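Local coordinates for phosphodiesterase (Trypanosoma brucei brucei, PDB 5H2Q), which is a phosphodiesterase of the HD superfamily, an all-helical enzyme that holds a zinc and a magnesium ion beside the pocket of a bound ligand, at residues E187-L190 against A191-M195; T114-E117 against C118-L121; E12-A15 against V16-I19. One frame throughout, in Å; residues are numbered along the deposited sequence.

Contact 1: E187-L190 against A191-M195; sequences ERTL and AFRSM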
loop_
_atom_site.group_PDB
_atom_site.type_symbol
_atom_site.label_atom_id
_atom_site.label_comp_id
_atom_site.label_asym_id
_atom_site.label_seq_id
_atom_site.Cartn_x
_atom_site.Cartn_y
_atom_site.Cartn_z
ATOM N N GLU A 187 6.706 21.002 9.612
ATOM C CA GLU A 187 6.847 20.105 8.451
ATOM C C GLU A 187 7.227 18.702 8.866
ATOM O O GLU A 187 6.585 17.732 8.447
ATOM C CB GLU A 187 7.805 20.690 7.399
ATOM C CG GLU A 187 7.126 21.815 6.623
ATOM C CD GLU A 187 7.718 22.178 5.275
ATOM O OE1 GLU A 187 8.902 21.854 5.035
ATOM O OE2 GLU A 187 7.000 22.807 4.463
ATOM N N ARG A 188 8.232 18.587 9.726
ATOM C CA ARG A 188 8.654 17.293 10.239
ATOM C C ARG A 188 7.502 16.625 11.022
ATOM O O ARG A 188 7.241 15.431 10.844
ATOM C CB ARG A 188 9.886 17.462 11.116
ATOM C CG ARG A 188 10.547 16.146 11.406
ATOM C CD ARG A 188 11.905 16.312 12.031
ATOM N NE ARG A 188 12.224 15.134 12.831
ATOM C CZ ARG A 188 12.763 14.016 12.357
ATOM N NH1 ARG A 188 13.076 13.912 11.062
ATOM N NH2 ARG A 188 13.006 12.997 13.169
ATOM N N THR A 189 6.787 17.414 11.857
ATOM C CA THR A 189 5.643 16.909 12.627
ATOM C C THR A 189 4.549 16.440 11.693
ATOM O O THR A 189 4.024 15.358 11.918
ATOM C CB THR A 189 5.134 17.955 13.643
ATOM O OG1 THR A 189 6.206 18.282 14.522
ATOM C CG2 THR A 189 3.956 17.457 14.457
ATOM N N LEU A 190 4.240 17.221 10.628
ATOM C CA LEU A 190 3.223 16.828 9.636
ATOM C C LEU A 190 3.643 15.502 8.998
ATOM O O LEU A 190 2.796 14.632 8.819
ATOM C CB LEU A 190 3.022 17.916 8.540
ATOM C CG LEU A 190 1.998 17.563 7.413
ATOM C CD1 LEU A 190 1.257 18.796 6.902
ATOM C CD2 LEU A 190 2.661 16.825 6.247
ATOM N N ALA A 191 4.924 15.355 8.619
ATOM C CA ALA A 191 5.379 14.130 7.950
ATOM C C ALA A 191 5.142 12.888 8.807
ATOM O O ALA A 191 4.506 11.946 8.330
ATOM C CB ALA A 191 6.834 14.246 7.541
ATOM N N PHE A 192 5.570 12.906 10.086
ATOM C CA PHE A 192 5.341 11.746 10.955
ATOM C C PHE A 192 3.878 11.529 11.243
ATOM O O PHE A 192 3.408 10.383 11.195
ATOM C CB PHE A 192 6.130 11.889 12.266
ATOM C CG PHE A 192 7.575 11.521 12.069
ATOM C CD1 PHE A 192 8.007 10.210 12.252
ATOM C CD2 PHE A 192 8.513 12.484 11.707
ATOM C CE1 PHE A 192 9.340 9.857 12.027
ATOM C CE2 PHE A 192 9.859 12.133 11.506
ATOM C CZ PHE A 192 10.265 10.825 11.680
ATOM N N ARG A 193 3.144 12.623 11.550
ATOM C CA ARG A 193 1.716 12.505 11.882
ATOM C C ARG A 193 0.903 11.942 10.714
ATOM O O ARG A 193 0.136 11.009 10.911
ATOM C CB ARG A 193 1.127 13.839 12.371
ATOM C CG ARG A 193 -0.344 13.715 12.841
ATOM C CD ARG A 193 -1.054 15.012 13.209
ATOM N NE ARG A 193 -0.263 16.222 12.974
ATOM C CZ ARG A 193 -0.318 16.968 11.873
ATOM N NH1 ARG A 193 -1.114 16.626 10.867
ATOM N NH2 ARG A 193 0.437 18.050 11.763
ATOM N N SER A 194 1.083 12.522 9.503
ATOM C CA SER A 194 0.387 12.077 8.296
ATOM C C SER A 194 0.720 10.640 7.945
ATOM O O SER A 194 -0.197 9.899 7.598
ATOM C CB SER A 194 0.701 12.998 7.116
ATOM O OG SER A 194 0.060 14.244 7.328
ATOM N N MET A 195 2.013 10.231 8.077
ATOM C CA MET A 195 2.421 8.845 7.769
ATOM C C MET A 195 1.679 7.862 8.690
ATOM O O MET A 195 1.062 6.904 8.223
ATOM C CB MET A 195 3.949 8.684 7.920
ATOM C CG MET A 195 4.406 7.234 7.866
ATOM S SD MET A 195 6.153 7.123 8.294
ATOM C CE MET A 195 6.051 7.253 10.113
#
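Four consecutive carbonyls, Glu187 to Leu190, each accept the N-H four residues further on, from Ala191 to Ser194, so the backbone is regular alpha-helix; the shortest of these bonds puts Ser194 N 2.8 Å from Leu190 O. The longest puts Phe192 N 3.1 Å from Arg188 O. On one flank the side chains of Arg188 and Phe192 leave the helix side by side, pointing the same way. Arg188 is extended, with CG anti to the backbone N (chi1 -167°), and this brings its guanidinium alongside the ring. The ring offers one corner rather than its face: Phe192 CE2 sits over the centre of the guanidinium, 3.6 Å from Arg188 CZ, and the two planes stand 65° apart. The same edge of the ring meets the backbone, where Phe192 CD2 lies 3.3 Å from Arg188 O, close to the ring plane. Beyond the helix, Arg188 NH1 makes a salt bridge to Asp178, and Phe180 meets Phe192 edge-to-face.

Further round the helix, Arg193 folds back over the preceding turn. Its chain bends at chi3, which is almost eclipsed at 4°, and NH2 ends 3.7 Å from Leu190 CA and 4.1 Å from Leu190 CB. Leu190 also reaches the next turn, its CD2 lying 3.8 Å from Ser194 OG, whose hydroxyl is hydrogen-bonded to Gln231 OE1 on helix 227-242. Ala191 turns its methyl to Val120 of helix 115-127.

The two arginines thus behave differently. Arg188 is held by its salt bridge to Asp178 and by the Phe192 edge over one face, which should restrict its rotation, whereas the Arg193 side chain touches its own helix through van der Waals contact and probably keeps its charge near the solvent.

Contact 2: T114-E117 against C118-L121; sequences TELE and CFVL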
loop_
_atom_site.group_PDB
_atom_site.type_symbol
_atom_site.label_atom_id
_atom_site.label_comp_id
_atom_site.label_asym_id
_atom_site.label_seq_id
_atom_site.Cartn_x
_atom_site.Cartn_y
_atom_site.Cartn_z
ATOM N N THR A 114 -0.534 19.079 -0.716
ATOM C CA THR A 114 0.681 19.847 -0.904
ATOM C C THR A 114 1.751 18.879 -1.423
ATOM O O THR A 114 1.630 17.666 -1.257
ATOM C CB THR A 114 1.173 20.476 0.402
ATOM O OG1 THR A 114 1.581 19.450 1.313
ATOM C CG2 THR A 114 0.138 21.427 1.050
ATOM N N GLU A 115 2.809 19.426 -2.019
ATOM C CA GLU A 115 3.963 18.678 -2.503
ATOM C C GLU A 115 4.589 17.832 -1.382
ATOM O O GLU A 115 4.922 16.659 -1.615
ATOM C CB GLU A 115 4.970 19.696 -3.004
ATOM C CG GLU A 115 5.819 19.191 -4.127
ATOM C CD GLU A 115 6.509 20.331 -4.841
ATOM O OE1 GLU A 115 7.021 21.253 -4.165
ATOM O OE2 GLU A 115 6.569 20.263 -6.082
ATOM N N LEU A 116 4.710 18.404 -0.162
ATOM C CA LEU A 116 5.212 17.661 0.994
ATOM C C LEU A 116 4.331 16.456 1.266
ATOM O O LEU A 116 4.860 15.367 1.476
ATOM C CB LEU A 116 5.326 18.537 2.259
ATOM C CG LEU A 116 5.789 17.810 3.554
ATOM C CD1 LEU A 116 7.105 17.038 3.344
ATOM C CD2 LEU A 116 5.852 18.740 4.720
ATOM N N GLU A 117 2.996 16.635 1.256
ATOM C CA GLU A 117 2.076 15.506 1.508
ATOM C C GLU A 117 2.201 14.388 0.446
ATOM O O GLU A 117 2.050 13.208 0.757
ATOM C CB GLU A 117 0.645 16.009 1.647
ATOM C CG GLU A 117 0.413 16.779 2.933
ATOM C CD GLU A 117 -0.802 17.674 2.890
ATOM O OE1 GLU A 117 -1.378 17.870 1.791
ATOM O OE2 GLU A 117 -1.224 18.117 3.980
ATOM N N CYS A 118 2.484 14.770 -0.809
ATOM C CA CYS A 118 2.697 13.801 -1.889
ATOM C C CYS A 118 3.937 12.967 -1.575
ATOM O O CYS A 118 3.884 11.741 -1.654
ATOM C CB CYS A 118 2.824 14.506 -3.223
ATOM S SG CYS A 118 1.259 15.223 -3.810
ATOM N N PHE A 119 5.030 13.631 -1.162
ATOM C CA PHE A 119 6.266 12.942 -0.769
ATOM C C PHE A 119 5.963 12.003 0.405
ATOM O O PHE A 119 6.317 10.828 0.356
ATOM C CB PHE A 119 7.321 13.977 -0.337
ATOM C CG PHE A 119 8.611 13.339 0.113
ATOM C CD1 PHE A 119 9.233 12.367 -0.666
ATOM C CD2 PHE A 119 9.202 13.701 1.323
ATOM C CE1 PHE A 119 10.455 11.793 -0.264
ATOM C CE2 PHE A 119 10.406 13.103 1.739
ATOM C CZ PHE A 119 11.015 12.153 0.940
ATOM N N VAL A 120 5.291 12.519 1.451
ATOM C CA VAL A 120 4.931 11.710 2.611
ATOM C C VAL A 120 4.127 10.477 2.194
ATOM O O VAL A 120 4.407 9.378 2.670
ATOM C CB VAL A 120 4.193 12.561 3.690
ATOM C CG1 VAL A 120 3.587 11.675 4.790
ATOM C CG2 VAL A 120 5.134 13.627 4.281
ATOM N N LEU A 121 3.126 10.644 1.314
ATOM C CA LEU A 121 2.297 9.500 0.879
ATOM C C LEU A 121 3.115 8.396 0.195
ATOM O O LEU A 121 2.935 7.205 0.477
ATOM C CB LEU A 121 1.273 9.994 -0.144
ATOM C CG LEU A 121 -0.179 10.125 0.207
ATOM C CD1 LEU A 121 -0.978 10.142 -1.090
ATOM C CD2 LEU A 121 -0.691 8.955 1.064
#
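A capping box starts helix 115-127: Thr114, the N-cap, and Glu117 bond to each other twice, and Thr114 O takes the N-H of Cys118 to begin the helical ladder. Thr114 OG1 accepts from Glu117 N at 3.2 Å. In return, Glu117 OE1 accepts from Thr114 N at 2.9 Å, the N-H arriving from above the carboxylate plane, 38° out of it. Glu117 has its CG beside the backbone N (chi1 -71°) and is extended from there, which carries the carboxylate back to the start of the helix. Its other oxygen, OE2, forms a salt bridge with Arg230 NE on helix 227-242.

Past the cap the ladder is regular, with Val120 N 2.9 Å from Leu116 O. Side chains meet at i+3 and i+4. Leu116 CD1 touches Val120 CG2 at 4.0 Å, the two side chains crossing at a slant, and it also stands at the edge of the Phe119 ring, 4.4 Å from Phe119 CD2. Val120 CG2 drops beside the backbone as well, 3.3 Å from Leu116 O. Cys118 sets its CB 3.4 Å from Glu115 O, while its side chain packs on Leu104 and Tyr105 of helix 90-105.

The N-H groups of the N-cap Thr114 and of Glu117 in the first turn, which have no helical carbonyl behind them, are therefore satisfied by side-chain oxygens. The buried Glu117 carboxylate has a partner at each oxygen, and the positive end of the helix together with Arg230 would probably favour its ionised form.

Contact 3: E12-A15 against V16-I19; sequences EREA and VLRI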
loop_
_atom_site.group_PDB
_atom_site.type_symbol
_atom_site.label_atom_id
_atom_site.label_comp_id
_atom_site.label_asym_id
_atom_site.label_seq_id
_atom_site.Cartn_x
_atom_site.Cartn_y
_atom_site.Cartn_z
ATOM N N GLU A 12 25.137 -4.384 -1.232
ATOM C CA GLU A 12 23.675 -4.314 -1.266
ATOM C C GLU A 12 23.175 -3.016 -1.962
ATOM O O GLU A 12 22.295 -3.087 -2.834
ATOM C CB GLU A 12 23.109 -4.468 0.154
ATOM C CG GLU A 12 21.597 -4.521 0.197
ATOM C CD GLU A 12 20.994 -4.882 1.540
ATOM O OE1 GLU A 12 21.734 -4.951 2.553
ATOM O OE2 GLU A 12 19.762 -5.098 1.572
ATOM N N ARG A 13 23.763 -1.860 -1.624
ATOM C CA ARG A 13 23.423 -0.579 -2.262
ATOM C C ARG A 13 23.762 -0.587 -3.753
ATOM O O ARG A 13 22.960 -0.083 -4.556
ATOM C CB ARG A 13 24.169 0.610 -1.639
ATOM C CG ARG A 13 23.845 0.977 -0.209
ATOM C CD ARG A 13 25.072 1.699 0.323
ATOM N NE ARG A 13 24.770 2.663 1.378
ATOM C CZ ARG A 13 24.968 2.445 2.674
ATOM N NH1 ARG A 13 25.444 1.279 3.093
ATOM N NH2 ARG A 13 24.684 3.388 3.562
ATOM N N GLU A 14 24.973 -1.101 -4.116
ATOM C CA GLU A 14 25.415 -1.135 -5.522
ATOM C C GLU A 14 24.511 -1.991 -6.410
ATOM O O GLU A 14 24.276 -1.617 -7.564
ATOM C CB GLU A 14 26.882 -1.600 -5.664
ATOM C CG GLU A 14 27.909 -0.793 -4.874
ATOM C CD GLU A 14 28.301 0.586 -5.366
ATOM O OE1 GLU A 14 29.523 0.848 -5.459
ATOM O OE2 GLU A 14 27.402 1.427 -5.593
ATOM N N ALA A 15 23.994 -3.121 -5.877
ATOM C CA ALA A 15 23.112 -4.029 -6.604
ATOM C C ALA A 15 21.786 -3.334 -6.983
ATOM O O ALA A 15 21.141 -3.733 -7.948
ATOM C CB ALA A 15 22.847 -5.286 -5.779
ATOM N N VAL A 16 21.402 -2.272 -6.249
ATOM C CA VAL A 16 20.155 -1.545 -6.547
ATOM C C VAL A 16 20.420 -0.307 -7.386
ATOM O O VAL A 16 19.707 -0.078 -8.356
ATOM C CB VAL A 16 19.366 -1.194 -5.265
ATOM C CG1 VAL A 16 18.176 -0.289 -5.578
ATOM C CG2 VAL A 16 18.907 -2.458 -4.540
ATOM N N LEU A 17 21.441 0.493 -6.991
ATOM C CA LEU A 17 21.841 1.772 -7.592
ATOM C C LEU A 17 22.048 1.654 -9.090
ATOM O O LEU A 17 21.665 2.542 -9.834
ATOM C CB LEU A 17 23.163 2.288 -6.958
ATOM C CG LEU A 17 23.081 3.300 -5.819
ATOM C CD1 LEU A 17 24.364 3.303 -5.010
ATOM C CD2 LEU A 17 22.812 4.724 -6.333
ATOM N N ARG A 18 22.652 0.541 -9.504
ATOM C CA ARG A 18 23.018 0.240 -10.879
ATOM C C ARG A 18 21.837 -0.115 -11.792
ATOM O O ARG A 18 22.069 -0.246 -12.994
ATOM C CB ARG A 18 24.093 -0.870 -10.879
ATOM C CG ARG A 18 25.521 -0.358 -11.167
ATOM C CD ARG A 18 26.057 0.659 -10.171
ATOM N NE ARG A 18 27.491 0.907 -10.351
ATOM C CZ ARG A 18 28.457 0.224 -9.739
ATOM N NH1 ARG A 18 28.157 -0.765 -8.903
ATOM N NH2 ARG A 18 29.730 0.523 -9.961
ATOM N N ILE A 19 20.578 -0.192 -11.274
ATOM C CA ILE A 19 19.445 -0.565 -12.140
ATOM C C ILE A 19 18.677 0.653 -12.689
ATOM O O ILE A 19 18.195 1.491 -11.928
ATOM C CB ILE A 19 18.511 -1.577 -11.414
ATOM C CG1 ILE A 19 19.282 -2.840 -10.943
ATOM C CG2 ILE A 19 17.259 -1.933 -12.259
ATOM C CD1 ILE A 19 18.506 -3.696 -9.969
#
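The Glu14 carboxylate and the Arg18 guanidinium are nearly parallel, 22° apart, with Glu14 OE2 over one face of the guanidinium instead of at its N-H rim. Glu14 OE2 and Arg18 NH1 are 4.0 Å apart, so any attraction is between charges at a distance, with no salt bridge, and no N-H points at the oxygen. The closer touch is with carbon: Arg18 NH1 comes within 3.6 Å of Glu14 CB. Glu14 bends at chi2, which keeps its carboxylate low over the turn, and there Glu14 OE2 also meets the Leu17 methyl CD1, at 3.6 Å. The Arg18 chain bends at chi2 as well.

Glu14 and Leu17 belong to the last turn of helix 10-17, and Arg18 follows directly after it; the helix lies against helices 43-58 and 68-80. Val16 turns to Leu72 and Leu76, Leu17 to Leu72 and Tyr52, and a turn earlier Glu12 makes salt bridges to Arg79 and Lys80. The hydrogen-bond pattern changes as the helix finishes. Arg13 O accepts twice, from Leu17 N at 2.9 Å, almost straight ahead of the carbonyl, and from Val16 N at 3.2 Å, which sits 62° above the carbonyl plane in 3-10 fashion. Arg18 N reaches Glu14 O only weakly. Ile19 N then turns back to Val16 O at 3.0 Å.

Ile19 closes over the end of the helix with its side chain: CG1 lies beside the backbone N (chi1 -56°), and CD1 comes to 3.3 Å from Ala15 O. Ile19 also packs against Ala49, and Arg53 NH1 of the same helix 43-58 donates to Leu17 O.

In the fold
Contacts 1 and 2 are neighbours, their centres 10 Å apart, where helix 185-200 lies against the start of helix 115-127. Val120 CG1 is 3.7 Å from Ala191 O, and Leu116 CD2 is 3.8 Å from Glu187 CG. From contact 2 the Leu121 side chain is about 12 Å from the zinc ion and about 14 Å from the magnesium ion, and the chain beyond its helix leads directly to the zinc ligands His128 and Asp129. Both contacts also bind helix 227-242, which ends at the zinc ligand Asp242. Contact 3 stands apart near the N-terminus, its nearest atoms about 15 Å from contact 2 and about 17 Å from contact 1.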